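Long-range contacts in AB hydrolase-1 domain-containing protein (PDB 4L9A), which probably hydrolyses carboxylic esters, as a carboxylesterase of the alpha/beta hydrolase superfamily from the cariogenic bacterium Streptococcus mutans: residues E24-L29 with F104-F109; I236-S241 with K260-G265; V91-W96 with I216-G221; C36-N41 with L66-G71. All blocks are in the same frame, centred on the assembly; numbering follows the deposited sequence.

Interaction 1 of 4, residues E24-L29 with F104-F109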
loop_
_atom_site.group_PDB
_atom_site.type_symbol
_atom_site.label_atom_id
_atom_site.label_comp_id
_atom_site.label_asym_id
_atom_site.label_seq_id
_atom_site.Cartn_x
_atom_site.Cartn_y
_atom_site.Cartn_z
ATOM N N GLU A 24 -2.970 9.195 -15.336
ATOM C CA GLU A 24 -2.586 10.600 -15.338
ATOM C C GLU A 24 -1.367 10.872 -14.471
ATOM O O GLU A 24 -1.306 10.440 -13.308
ATOM C CB GLU A 24 -3.753 11.479 -14.877
ATOM C CG GLU A 24 -3.451 12.977 -14.852
ATOM C CD GLU A 24 -4.632 13.805 -14.358
ATOM O OE1 GLU A 24 -5.721 13.229 -14.146
ATOM O OE2 GLU A 24 -4.470 15.029 -14.172
HETATM N N MSE A 25 -0.397 11.581 -15.045
HETATM C CA MSE A 25 0.710 12.132 -14.269
HETATM C C MSE A 25 0.212 13.401 -13.603
HETATM O O MSE A 25 -0.053 14.383 -14.279
HETATM C CB MSE A 25 1.908 12.473 -15.166
HETATM C CG MSE A 25 2.653 11.277 -15.722
HETATM SE SE MSE A 25 3.559 10.206 -14.325
HETATM C CE MSE A 25 5.297 9.980 -15.236
ATOM N N VAL A 26 0.074 13.378 -12.279
ATOM C CA VAL A 26 -0.374 14.559 -11.551
ATOM C C VAL A 26 0.834 15.327 -11.021
ATOM O O VAL A 26 1.766 14.731 -10.489
ATOM C CB VAL A 26 -1.280 14.160 -10.362
ATOM C CG1 VAL A 26 -1.743 15.398 -9.605
ATOM C CG2 VAL A 26 -2.458 13.357 -10.869
ATOM N N ASN A 27 0.820 16.645 -11.160
ATOM C CA ASN A 27 1.944 17.451 -10.690
ATOM C C ASN A 27 1.980 17.608 -9.174
ATOM O O ASN A 27 0.944 17.821 -8.546
ATOM C CB ASN A 27 1.934 18.826 -11.355
ATOM C CG ASN A 27 2.308 18.759 -12.823
ATOM O OD1 ASN A 27 3.162 17.962 -13.222
ATOM N ND2 ASN A 27 1.666 19.598 -13.635
ATOM N N THR A 28 3.171 17.481 -8.589
ATOM C CA THR A 28 3.353 17.732 -7.151
ATOM C C THR A 28 4.681 18.426 -6.884
ATOM O O THR A 28 5.502 18.572 -7.787
ATOM C CB THR A 28 3.346 16.432 -6.302
ATOM O OG1 THR A 28 4.619 15.774 -6.404
ATOM C CG2 THR A 28 2.235 15.486 -6.739
ATOM N N LEU A 29 4.903 18.829 -5.637
ATOM C CA LEU A 29 6.190 19.394 -5.256
ATOM C C LEU A 29 7.326 18.388 -5.458
ATOM O O LEU A 29 8.480 18.790 -5.604
ATOM C CB LEU A 29 6.169 19.911 -3.812
ATOM C CG LEU A 29 5.240 21.093 -3.550
ATOM C CD1 LEU A 29 5.327 21.594 -2.099
ATOM C CD2 LEU A 29 5.554 22.214 -4.492
ATOM N N PHE A 104 -5.108 14.166 -3.801
ATOM C CA PHE A 104 -6.490 14.079 -3.341
ATOM C C PHE A 104 -7.281 15.294 -3.841
ATOM O O PHE A 104 -8.393 15.154 -4.345
ATOM C CB PHE A 104 -6.588 14.005 -1.811
ATOM C CG PHE A 104 -6.483 12.602 -1.248
ATOM C CD1 PHE A 104 -5.692 11.644 -1.863
ATOM C CD2 PHE A 104 -7.192 12.246 -0.104
ATOM C CE1 PHE A 104 -5.597 10.355 -1.350
ATOM C CE2 PHE A 104 -7.105 10.959 0.413
ATOM C CZ PHE A 104 -6.303 10.013 -0.212
ATOM N N GLU A 105 -6.706 16.482 -3.683
ATOM C CA GLU A 105 -7.405 17.722 -4.047
ATOM C C GLU A 105 -7.619 17.848 -5.555
ATOM O O GLU A 105 -8.475 18.602 -6.011
ATOM C CB GLU A 105 -6.655 18.953 -3.524
ATOM C CG GLU A 105 -6.478 18.974 -2.011
ATOM C CD GLU A 105 -7.784 18.765 -1.261
ATOM O OE1 GLU A 105 -8.735 19.548 -1.492
ATOM O OE2 GLU A 105 -7.856 17.815 -0.446
ATOM N N HIS A 106 -6.833 17.104 -6.321
ATOM C CA HIS A 106 -6.921 17.118 -7.773
ATOM C C HIS A 106 -8.204 16.460 -8.280
ATOM O O HIS A 106 -8.671 16.777 -9.374
ATOM C CB HIS A 106 -5.697 16.418 -8.362
ATOM C CG HIS A 106 -5.585 16.517 -9.854
ATOM N ND1 HIS A 106 -5.232 17.683 -10.501
ATOM C CD2 HIS A 106 -5.740 15.581 -10.822
ATOM C CE1 HIS A 106 -5.187 17.463 -11.804
ATOM N NE2 HIS A 106 -5.482 16.194 -12.025
ATOM N N PHE A 107 -8.780 15.555 -7.488
ATOM C CA PHE A 107 -9.986 14.829 -7.913
ATOM C C PHE A 107 -11.234 15.170 -7.101
ATOM O O PHE A 107 -11.143 15.808 -6.052
ATOM C CB PHE A 107 -9.746 13.321 -7.897
ATOM C CG PHE A 107 -8.670 12.870 -8.833
ATOM C CD1 PHE A 107 -8.917 12.777 -10.196
ATOM C CD2 PHE A 107 -7.414 12.537 -8.360
ATOM C CE1 PHE A 107 -7.924 12.357 -11.072
ATOM C CE2 PHE A 107 -6.415 12.119 -9.229
ATOM C CZ PHE A 107 -6.675 12.039 -10.596
ATOM N N LYS A 108 -12.394 14.721 -7.585
ATOM C CA LYS A 108 -13.685 15.200 -7.077
ATOM C C LYS A 108 -14.217 14.509 -5.812
ATOM O O LYS A 108 -15.010 15.095 -5.075
ATOM C CB LYS A 108 -14.753 15.153 -8.182
ATOM C CG LYS A 108 -14.508 16.116 -9.340
ATOM C CD LYS A 108 -15.507 15.888 -10.472
ATOM C CE LYS A 108 -15.634 17.119 -11.369
ATOM N NZ LYS A 108 -14.314 17.538 -11.915
ATOM N N PHE A 109 -13.801 13.267 -5.564
ATOM C CA PHE A 109 -14.370 12.503 -4.450
ATOM C C PHE A 109 -14.355 13.294 -3.144
ATOM O O PHE A 109 -13.407 14.021 -2.862
ATOM C CB PHE A 109 -13.673 11.148 -4.283
ATOM C CG PHE A 109 -12.242 11.235 -3.822
ATOM C CD1 PHE A 109 -11.205 11.326 -4.739
ATOM C CD2 PHE A 109 -11.930 11.174 -2.469
ATOM C CE1 PHE A 109 -9.874 11.376 -4.312
ATOM C CE2 PHE A 109 -10.609 11.227 -2.031
ATOM C CZ PHE A 109 -9.574 11.328 -2.962
#

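Interaction 2 of 4, residues I236-S241 with K260-G265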
loop_
_atom_site.group_PDB
_atom_site.type_symbol
_atom_site.label_atom_id
_atom_site.label_comp_id
_atom_site.label_asym_id
_atom_site.label_seq_id
_atom_site.Cartn_x
_atom_site.Cartn_y
_atom_site.Cartn_z
ATOM N N ILE A 236 -9.906 -2.337 9.068
ATOM C CA ILE A 236 -9.896 -3.777 8.843
ATOM C C ILE A 236 -8.475 -4.177 8.460
ATOM O O ILE A 236 -7.971 -3.782 7.401
ATOM C CB ILE A 236 -10.866 -4.226 7.733
ATOM C CG1 ILE A 236 -12.257 -3.606 7.914
ATOM C CG2 ILE A 236 -10.964 -5.750 7.723
ATOM C CD1 ILE A 236 -13.010 -4.155 9.081
ATOM N N VAL A 237 -7.819 -4.931 9.335
ATOM C CA VAL A 237 -6.437 -5.344 9.088
ATOM C C VAL A 237 -6.386 -6.848 8.824
ATOM O O VAL A 237 -7.019 -7.636 9.539
ATOM C CB VAL A 237 -5.519 -4.949 10.271
ATOM C CG1 VAL A 237 -4.121 -5.570 10.144
ATOM C CG2 VAL A 237 -5.429 -3.438 10.371
ATOM N N PHE A 238 -5.661 -7.229 7.774
ATOM C CA PHE A 238 -5.435 -8.628 7.428
ATOM C C PHE A 238 -3.964 -8.940 7.607
ATOM O O PHE A 238 -3.100 -8.186 7.156
ATOM C CB PHE A 238 -5.805 -8.907 5.955
ATOM C CG PHE A 238 -7.264 -8.738 5.650
ATOM C CD1 PHE A 238 -7.807 -7.470 5.469
ATOM C CD2 PHE A 238 -8.090 -9.840 5.524
ATOM C CE1 PHE A 238 -9.160 -7.304 5.183
ATOM C CE2 PHE A 238 -9.443 -9.686 5.238
ATOM C CZ PHE A 238 -9.978 -8.420 5.074
ATOM N N SER A 239 -3.679 -10.077 8.224
ATOM C CA SER A 239 -2.314 -10.472 8.487
ATOM C C SER A 239 -2.219 -11.982 8.631
ATOM O O SER A 239 -3.183 -12.641 9.020
ATOM C CB SER A 239 -1.835 -9.812 9.781
ATOM O OG SER A 239 -0.747 -10.521 10.344
ATOM N N GLU A 240 -1.046 -12.524 8.336
ATOM C CA GLU A 240 -0.757 -13.914 8.660
ATOM C C GLU A 240 -0.920 -14.119 10.171
ATOM O O GLU A 240 -0.649 -13.206 10.954
ATOM C CB GLU A 240 0.659 -14.276 8.196
ATOM C CG GLU A 240 0.844 -14.176 6.669
ATOM C CD GLU A 240 2.303 -14.262 6.250
ATOM O OE1 GLU A 240 2.801 -15.380 6.044
ATOM O OE2 GLU A 240 2.958 -13.206 6.147
ATOM N N SER A 241 -1.364 -15.310 10.581
ATOM C CA SER A 241 -1.689 -15.564 11.986
ATOM C C SER A 241 -0.552 -15.275 12.971
ATOM O O SER A 241 -0.802 -14.820 14.084
ATOM C CB SER A 241 -2.184 -17.007 12.194
ATOM O OG SER A 241 -1.201 -17.944 11.797
ATOM N N LYS A 260 -11.807 -4.694 12.676
ATOM C CA LYS A 260 -11.504 -6.131 12.802
ATOM C C LYS A 260 -10.050 -6.454 12.476
ATOM O O LYS A 260 -9.422 -5.794 11.638
ATOM C CB LYS A 260 -12.384 -6.975 11.869
ATOM C CG LYS A 260 -13.890 -6.746 11.988
ATOM C CD LYS A 260 -14.661 -7.811 11.205
ATOM C CE LYS A 260 -16.164 -7.614 11.317
ATOM N NZ LYS A 260 -16.548 -7.278 12.709
ATOM N N LEU A 261 -9.519 -7.477 13.131
ATOM C CA LEU A 261 -8.259 -8.082 12.713
ATOM C C LEU A 261 -8.579 -9.464 12.156
ATOM O O LEU A 261 -9.103 -10.321 12.867
ATOM C CB LEU A 261 -7.277 -8.188 13.879
ATOM C CG LEU A 261 -5.975 -8.958 13.624
ATOM C CD1 LEU A 261 -5.163 -8.275 12.529
ATOM C CD2 LEU A 261 -5.160 -9.105 14.916
ATOM N N ILE A 262 -8.284 -9.660 10.877
ATOM C CA ILE A 262 -8.549 -10.917 10.179
ATOM C C ILE A 262 -7.237 -11.670 9.962
ATOM O O ILE A 262 -6.332 -11.169 9.298
ATOM C CB ILE A 262 -9.224 -10.661 8.802
ATOM C CG1 ILE A 262 -10.503 -9.835 8.979
ATOM C CG2 ILE A 262 -9.535 -11.983 8.093
ATOM C CD1 ILE A 262 -11.440 -10.381 10.075
ATOM N N LEU A 263 -7.124 -12.867 10.532
ATOM C CA LEU A 263 -5.918 -13.676 10.350
ATOM C C LEU A 263 -6.124 -14.643 9.181
ATOM O O LEU A 263 -7.082 -15.410 9.178
ATOM C CB LEU A 263 -5.555 -14.446 11.634
ATOM C CG LEU A 263 -5.322 -13.651 12.928
ATOM C CD1 LEU A 263 -4.860 -14.565 14.102
ATOM C CD2 LEU A 263 -4.322 -12.544 12.678
ATOM N N CYS A 264 -5.231 -14.590 8.190
ATOM C CA CYS A 264 -5.343 -15.426 6.996
ATOM C C CYS A 264 -4.035 -15.370 6.202
ATOM O O CYS A 264 -3.167 -14.536 6.484
ATOM C CB CYS A 264 -6.488 -14.919 6.107
ATOM S SG CYS A 264 -6.192 -13.236 5.465
ATOM N N GLY A 265 -3.908 -16.239 5.206
ATOM C CA GLY A 265 -2.787 -16.196 4.282
ATOM C C GLY A 265 -1.540 -16.951 4.699
ATOM O O GLY A 265 -1.352 -17.269 5.870
HETATM O O HOH W 1 -2.152 -17.121 8.587
#

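Interaction 3 of 4, residues V91-W96 with I216-G221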
loop_
_atom_site.group_PDB
_atom_site.type_symbol
_atom_site.label_atom_id
_atom_site.label_comp_id
_atom_site.label_asym_id
_atom_site.label_seq_id
_atom_site.Cartn_x
_atom_site.Cartn_y
_atom_site.Cartn_z
ATOM N N VAL A 91 13.754 13.775 0.689
ATOM C CA VAL A 91 12.299 13.667 0.794
ATOM C C VAL A 91 11.951 13.084 2.162
ATOM O O VAL A 91 12.582 12.132 2.607
ATOM C CB VAL A 91 11.723 12.796 -0.343
ATOM C CG1 VAL A 91 10.218 12.690 -0.229
ATOM C CG2 VAL A 91 12.121 13.394 -1.719
ATOM N N GLY A 92 10.986 13.688 2.848
ATOM C CA GLY A 92 10.520 13.156 4.121
ATOM C C GLY A 92 9.108 12.636 3.978
ATOM O O GLY A 92 8.433 12.956 2.997
ATOM N N LEU A 93 8.653 11.831 4.938
ATOM C CA LEU A 93 7.296 11.290 4.879
ATOM C C LEU A 93 6.294 12.438 4.731
ATOM O O LEU A 93 5.288 12.323 4.033
ATOM C CB LEU A 93 6.968 10.468 6.134
ATOM C CG LEU A 93 5.585 9.806 6.153
ATOM C CD1 LEU A 93 5.382 8.912 4.920
ATOM C CD2 LEU A 93 5.343 9.015 7.473
ATOM N N ARG A 94 6.583 13.543 5.398
ATOM C CA ARG A 94 5.721 14.714 5.326
ATOM C C ARG A 94 5.603 15.199 3.884
ATOM O O ARG A 94 4.527 15.639 3.444
ATOM C CB ARG A 94 6.274 15.843 6.197
ATOM C CG ARG A 94 5.483 17.150 6.088
ATOM C CD ARG A 94 6.300 18.361 6.555
ATOM N NE ARG A 94 7.288 18.787 5.563
ATOM C CZ ARG A 94 7.169 19.876 4.809
ATOM N NH1 ARG A 94 6.106 20.662 4.935
ATOM N NH2 ARG A 94 8.117 20.186 3.935
ATOM N N ASP A 95 6.715 15.131 3.157
ATOM C CA ASP A 95 6.732 15.583 1.765
ATOM C C ASP A 95 5.859 14.668 0.912
ATOM O O ASP A 95 5.037 15.130 0.114
ATOM C CB ASP A 95 8.171 15.656 1.225
ATOM C CG ASP A 95 9.037 16.655 1.995
ATOM O OD1 ASP A 95 8.627 17.829 2.127
ATOM O OD2 ASP A 95 10.122 16.268 2.481
ATOM N N TRP A 96 6.022 13.363 1.108
ATOM C CA TRP A 96 5.255 12.389 0.344
ATOM C C TRP A 96 3.769 12.497 0.705
ATOM O O TRP A 96 2.912 12.475 -0.176
ATOM C CB TRP A 96 5.823 10.993 0.570
ATOM C CG TRP A 96 5.071 9.852 -0.042
ATOM C CD1 TRP A 96 4.727 8.686 0.578
ATOM C CD2 TRP A 96 4.590 9.746 -1.395
ATOM N NE1 TRP A 96 4.071 7.860 -0.301
ATOM C CE2 TRP A 96 3.967 8.485 -1.508
ATOM C CE3 TRP A 96 4.628 10.592 -2.508
ATOM C CZ2 TRP A 96 3.378 8.055 -2.700
ATOM C CZ3 TRP A 96 4.032 10.166 -3.684
ATOM C CH2 TRP A 96 3.426 8.902 -3.774
ATOM N N ILE A 216 16.654 5.373 -2.772
ATOM C CA ILE A 216 15.474 4.961 -3.512
ATOM C C ILE A 216 14.187 5.346 -2.775
ATOM O O ILE A 216 13.125 5.505 -3.387
ATOM C CB ILE A 216 15.505 3.456 -3.819
ATOM C CG1 ILE A 216 14.443 3.107 -4.866
ATOM C CG2 ILE A 216 15.329 2.639 -2.528
ATOM C CD1 ILE A 216 14.737 1.841 -5.629
ATOM N N ARG A 217 14.277 5.539 -1.468
ATOM C CA ARG A 217 13.064 5.842 -0.703
ATOM C C ARG A 217 13.304 6.839 0.423
ATOM O O ARG A 217 14.389 6.899 0.989
ATOM C CB ARG A 217 12.467 4.557 -0.135
ATOM C CG ARG A 217 11.109 4.737 0.527
ATOM C CD ARG A 217 10.429 3.390 0.739
ATOM N NE ARG A 217 10.441 2.607 -0.493
ATOM C CZ ARG A 217 11.377 1.713 -0.805
ATOM N NH1 ARG A 217 12.383 1.472 0.033
ATOM N NH2 ARG A 217 11.305 1.058 -1.956
ATOM N N LEU A 218 12.281 7.613 0.748
ATOM C CA LEU A 218 12.375 8.561 1.846
ATOM C C LEU A 218 12.688 7.822 3.151
ATOM O O LEU A 218 12.295 6.679 3.335
ATOM C CB LEU A 218 11.079 9.360 1.966
ATOM C CG LEU A 218 9.789 8.596 2.287
ATOM C CD1 LEU A 218 9.635 8.381 3.800
ATOM C CD2 LEU A 218 8.593 9.355 1.709
ATOM N N ALA A 219 13.415 8.467 4.049
ATOM C CA ALA A 219 13.747 7.828 5.316
ATOM C C ALA A 219 12.713 8.187 6.381
ATOM O O ALA A 219 12.251 9.334 6.448
ATOM C CB ALA A 219 15.146 8.228 5.763
ATOM N N LEU A 220 12.344 7.207 7.205
ATOM C CA LEU A 220 11.414 7.451 8.309
ATOM C C LEU A 220 12.155 7.912 9.554
ATOM O O LEU A 220 13.267 7.458 9.821
ATOM C CB LEU A 220 10.600 6.198 8.632
ATOM C CG LEU A 220 9.469 5.805 7.683
ATOM C CD1 LEU A 220 8.708 7.048 7.244
ATOM C CD2 LEU A 220 9.996 5.056 6.485
ATOM N N GLY A 221 11.532 8.817 10.308
ATOM C CA GLY A 221 12.082 9.288 11.569
ATOM C C GLY A 221 11.099 9.096 12.712
ATOM O O GLY A 221 9.941 8.738 12.484
HETATM O O HOH W 2 14.924 10.448 3.199
HETATM O O HOH W 3 10.390 10.958 7.024
#

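Interaction 4 of 4, residues C36-N41 with L66-G71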
loop_
_atom_site.group_PDB
_atom_site.type_symbol
_atom_site.label_atom_id
_atom_site.label_comp_id
_atom_site.label_asym_id
_atom_site.label_seq_id
_atom_site.Cartn_x
_atom_site.Cartn_y
_atom_site.Cartn_z
ATOM N N CYS A 36 -3.837 6.297 -11.347
ATOM C CA CYS A 36 -4.928 5.727 -12.123
ATOM C C CYS A 36 -6.208 6.012 -11.366
ATOM O O CYS A 36 -6.258 5.842 -10.149
ATOM C CB CYS A 36 -4.757 4.222 -12.299
ATOM S SG CYS A 36 -3.247 3.758 -13.143
ATOM N N HIS A 37 -7.251 6.421 -12.073
ATOM C CA HIS A 37 -8.410 6.999 -11.402
ATOM C C HIS A 37 -9.752 6.665 -12.053
ATOM O O HIS A 37 -9.870 6.613 -13.275
ATOM C CB HIS A 37 -8.237 8.521 -11.325
ATOM C CG HIS A 37 -9.449 9.245 -10.826
ATOM N ND1 HIS A 37 -10.368 9.826 -11.671
ATOM C CD2 HIS A 37 -9.892 9.485 -9.569
ATOM C CE1 HIS A 37 -11.323 10.399 -10.960
ATOM N NE2 HIS A 37 -11.056 10.206 -9.680
ATOM N N ARG A 38 -10.758 6.452 -11.215
ATOM C CA ARG A 38 -12.127 6.237 -11.662
ATOM C C ARG A 38 -13.012 7.108 -10.794
ATOM O O ARG A 38 -12.853 7.143 -9.571
ATOM C CB ARG A 38 -12.523 4.767 -11.475
ATOM C CG ARG A 38 -13.896 4.420 -11.998
ATOM C CD ARG A 38 -14.099 2.923 -12.029
ATOM N NE ARG A 38 -14.577 2.391 -10.753
ATOM C CZ ARG A 38 -14.473 1.113 -10.402
ATOM N NH1 ARG A 38 -13.886 0.250 -11.224
ATOM N NH2 ARG A 38 -14.942 0.694 -9.226
ATOM N N GLU A 39 -13.944 7.816 -11.418
ATOM C CA GLU A 39 -14.886 8.641 -10.674
ATOM C C GLU A 39 -15.772 7.800 -9.780
ATOM O O GLU A 39 -16.012 6.626 -10.050
ATOM C CB GLU A 39 -15.769 9.454 -11.630
ATOM C CG GLU A 39 -15.170 10.784 -12.034
ATOM C CD GLU A 39 -14.936 11.697 -10.844
ATOM O OE1 GLU A 39 -15.521 11.437 -9.766
ATOM O OE2 GLU A 39 -14.160 12.666 -10.982
ATOM N N GLY A 40 -16.277 8.417 -8.724
ATOM C CA GLY A 40 -17.174 7.733 -7.811
ATOM C C GLY A 40 -16.879 8.066 -6.364
ATOM O O GLY A 40 -15.730 8.325 -6.003
ATOM N N ASN A 41 -17.928 8.052 -5.546
ATOM C CA ASN A 41 -17.848 8.425 -4.141
ATOM C C ASN A 41 -18.539 7.347 -3.296
ATOM O O ASN A 41 -19.683 6.991 -3.576
ATOM C CB ASN A 41 -18.542 9.775 -3.954
ATOM C CG ASN A 41 -18.134 10.480 -2.678
ATOM O OD1 ASN A 41 -16.946 10.649 -2.399
ATOM N ND2 ASN A 41 -19.125 10.906 -1.895
ATOM N N LEU A 66 -14.420 -4.433 -6.956
ATOM C CA LEU A 66 -15.230 -3.357 -6.392
ATOM C C LEU A 66 -16.338 -2.963 -7.376
ATOM O O LEU A 66 -16.147 -3.044 -8.589
ATOM C CB LEU A 66 -14.356 -2.150 -6.026
ATOM C CG LEU A 66 -13.401 -2.320 -4.835
ATOM C CD1 LEU A 66 -12.380 -1.185 -4.749
ATOM C CD2 LEU A 66 -14.186 -2.435 -3.531
ATOM N N PRO A 67 -17.508 -2.552 -6.854
ATOM C CA PRO A 67 -18.632 -2.127 -7.698
ATOM C C PRO A 67 -18.234 -0.913 -8.525
ATOM O O PRO A 67 -17.519 -0.047 -8.020
ATOM C CB PRO A 67 -19.704 -1.715 -6.684
ATOM C CG PRO A 67 -19.287 -2.314 -5.390
ATOM C CD PRO A 67 -17.792 -2.371 -5.423
ATOM N N ASP A 68 -18.690 -0.845 -9.771
ATOM C CA ASP A 68 -18.278 0.234 -10.660
ATOM C C ASP A 68 -18.630 1.611 -10.107
ATOM O O ASP A 68 -18.051 2.617 -10.509
ATOM C CB ASP A 68 -18.884 0.040 -12.046
ATOM C CG ASP A 68 -18.402 -1.230 -12.711
ATOM O OD1 ASP A 68 -19.084 -2.268 -12.573
ATOM O OD2 ASP A 68 -17.333 -1.191 -13.357
ATOM N N SER A 69 -19.575 1.645 -9.178
ATOM C CA SER A 69 -20.030 2.904 -8.598
ATOM C C SER A 69 -18.999 3.503 -7.643
ATOM O O SER A 69 -19.020 4.698 -7.354
ATOM C CB SER A 69 -21.371 2.703 -7.885
ATOM O OG SER A 69 -21.350 1.542 -7.074
ATOM N N ILE A 70 -18.092 2.662 -7.162
ATOM C CA ILE A 70 -17.084 3.085 -6.198
ATOM C C ILE A 70 -15.914 3.698 -6.938
ATOM O O ILE A 70 -15.484 3.173 -7.964
ATOM C CB ILE A 70 -16.596 1.888 -5.338
ATOM C CG1 ILE A 70 -17.731 1.375 -4.447
ATOM C CG2 ILE A 70 -15.395 2.277 -4.505
ATOM C CD1 ILE A 70 -18.206 2.388 -3.419
ATOM N N GLY A 71 -15.404 4.811 -6.422
ATOM C CA GLY A 71 -14.263 5.473 -7.030
ATOM C C GLY A 71 -12.976 4.702 -6.794
ATOM O O GLY A 71 -12.882 3.909 -5.861
#

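Interaction 1 of 4, residues E24-L29 with F104-F109
His106, near the C-terminal end of helix 93-106, meets Glu24 tip to tip and carries Val26 on its ring. Its CG stands anti to the backbone N (chi1 -173°); Glu24 OE2 lies at the ring's edge, 24° out of its plane. There His106 NE2 donates to Glu24 OE2 over 2.6 Å, with an N-H...O angle of 142°. The bond is bent, and OE2 is met from above the carboxylate plane. Glu24 spans the gap with a fully extended chain. Such a carboxylate would tend to favour the protonated imidazole. Over one face of the same ring sits Val26 CG1, 4.2 Å from the centroid, a CH-pi contact.

Phe107 follows and slides past Glu24 in the opposite direction, its CZ 3.9 Å from Glu24 OE1. Phe107 CZ also lies 4.4 Å from Val26 CG2, while its ring stacks with His37 of strand 33-38. A histidine-carboxylate hydrogen bond flanked by apolar groups thus ties the outermost strand 22-26 to the end of a helix packed on the sheet, the layered arrangement of the alpha/beta hydrolase fold.

Interaction 2 of 4, residues I236-S241 with K260-G265
Phe238 and Ile262 lie side by side and point the same way, the central side-chain pair between two adjacent parallel strands whose axes run 4.7 Å apart at 20°. CG of Phe238 is anti to the carbonyl carbon (chi1 -65°); from there the CD2 edge lies against Ile262, Phe238 CD2 being 3.6 Å from Ile262 CB. Ile262 CG1 lies over a ring face, in a CH-pi contact 25° off the normal. Cys264 SG instead meets the ring edge, 3.9 Å from Phe238 CD2, a sulfur-aromatic contact. On the same side of the sheet, Ile236 and Lys260 run side by side, CD1 of the isoleucine touching the aliphatic base of the lysine.

The other side carries Val237 and Leu261, whose side chains cross obliquely, with Val237 CG1 3.8 Å from Leu261 CD1. Beyond them Leu263 spreads its methyl groups against the Ser241 backbone. Ser239 OG turns back to donate to Glu240 O at 2.8 Å, and the Glu240 carboxylate forms a salt bridge with Arg164.

In the ladder beneath, Val237 N donates to Lys260 O, Ile262 N to Val237 O (2.7 Å) and Ser239 N to Ile262 O; the fourth donor, Cys264 N, reaches Ser239 O tilted from the carbonyl plane. Past the strand ends a water accepts from Ser241 N and donates to Gly265 O.

Strand 260-263 is outermost, and strand 235-239 is flanked on its other side by strand 134-141. Helix 275-287 packs on Phe238 and Lys260, whereas helix 244-248, the connection of this beta-alpha-beta crossover, touches Val237, Ser239, Leu261 and Leu263.

Interaction 3 of 4, residues V91-W96 with I216-G221
This is an apolar surface contact centred on Leu218, where the loop between helix 188-206 and strand 235-239 leans on the start of helix 93-106; Val91, Leu93 and Trp96 receive it. The evidence lies in how the two branches of Leu218 divide. Its CG is placed between the backbone N and the carbonyl carbon (chi1 62°). From there Leu218 CD2 comes to 3.4 Å from Trp96 CB, the two side chains crossing at about a right angle. Leu218 CD1 packs instead near Leu93, 4.1 Å from its CB. Leu218 CB closes on Val91 O at 3.2 Å, and Val91 CG1 borders it at 4.1 Å.

One step further, Leu220 adds a second apolar point, its CD1 3.9 Å from Leu93 CD2, so that Leu93 is touched by two leucines of the loop.

The polar backbone is joined through water. One water accepts from Ala219 N and lies 2.9 Å from Val91 O; another accepts from Leu93 N and donates to Ala219 O. The helix start has its own restraint: at the N-cap, Gly92 N donates to Asp95 OD2 over 2.7 Å, reaching its anti lone pair. This is the side-chain-to-backbone half of a capping box. Asp95 OD1 is paired with Arg94 NH2 at 3.0 Å, and a carboxylate here would probably be favoured by the helix dipole as well.

Leu93 also packs on Phe122 and Gln126 of helix 120-130. The loop closes the long helical insertion between strands 134-141 and 235-239, the place where alpha/beta hydrolases commonly carry their lid.

Interaction 4 of 4, residues C36-N41 with L66-G71
Arg38 and the turn ending at Ile70 define the geometry: the guanidinium presents its edge to Ile70 O and one face to Asp68. The side chain leaves the strand with CG anti to the backbone N (chi1 -176°) and bends at chi3, which swings NE toward the turn. Arg38 NE then donates to Ile70 O at 3.0 Å, nearly along the C=O axis, and Arg38 NH2 donates to the same oxygen at 2.8 Å. This is a side-on grip of one acceptor by two nitrogens, and both N-H angles are bent, 140° and 147°. Ile70 O lies close to the guanidinium plane in both bonds.

Asp68 is related differently. Its CA sits over one guanidinium face, 3.6 Å above the plane and offset toward the rim. The carboxylate lies well out of that plane, with OD2 4.3 Å from Arg38 NH1; charges are close, but no N-H points at it.

The turn gripped in this way is a type I beta turn, Pro67 to Ile70, closed by Ile70 N to Pro67 O. Beside it the two backbones come very near: CA atoms of Gly40 and Gly71 are 3.8 Å apart, glycine meeting glycine, with Gly71 CA 3.4 Å from Gly40 O. Asn41 turns elsewhere, its OD1 accepting from Gln110 N and Ser111 N.

The chemistry is therefore that of a cation satisfying a backbone carbonyl just ahead of strand 71-75, which pairs antiparallel with strand 33-38; Asp68 may add a weaker electrostatic pull.

Interactions 1 and 4 touch: Phe107 CD1 of interaction 1 lies 3.4 Å from His37 NE2 of interaction 4, their centres are 15 Å apart, and 36-41 with 66-71 is nested within the chain loop closed by interaction 1. Interaction 3 uses the opposite end of the same helix 93-106, its nearest atoms about 6 Å from interaction 1. Interaction 2 stands apart at the other edge of the mixed sheet, its centre 31 Å from that of interaction 1, across the middle of the molecule. Interaction 3, on the insertion that probably corresponds to the lid region of relatives, is likewise remote from interaction 2, with centres 27 Å and nearest atoms about 17 Å apart.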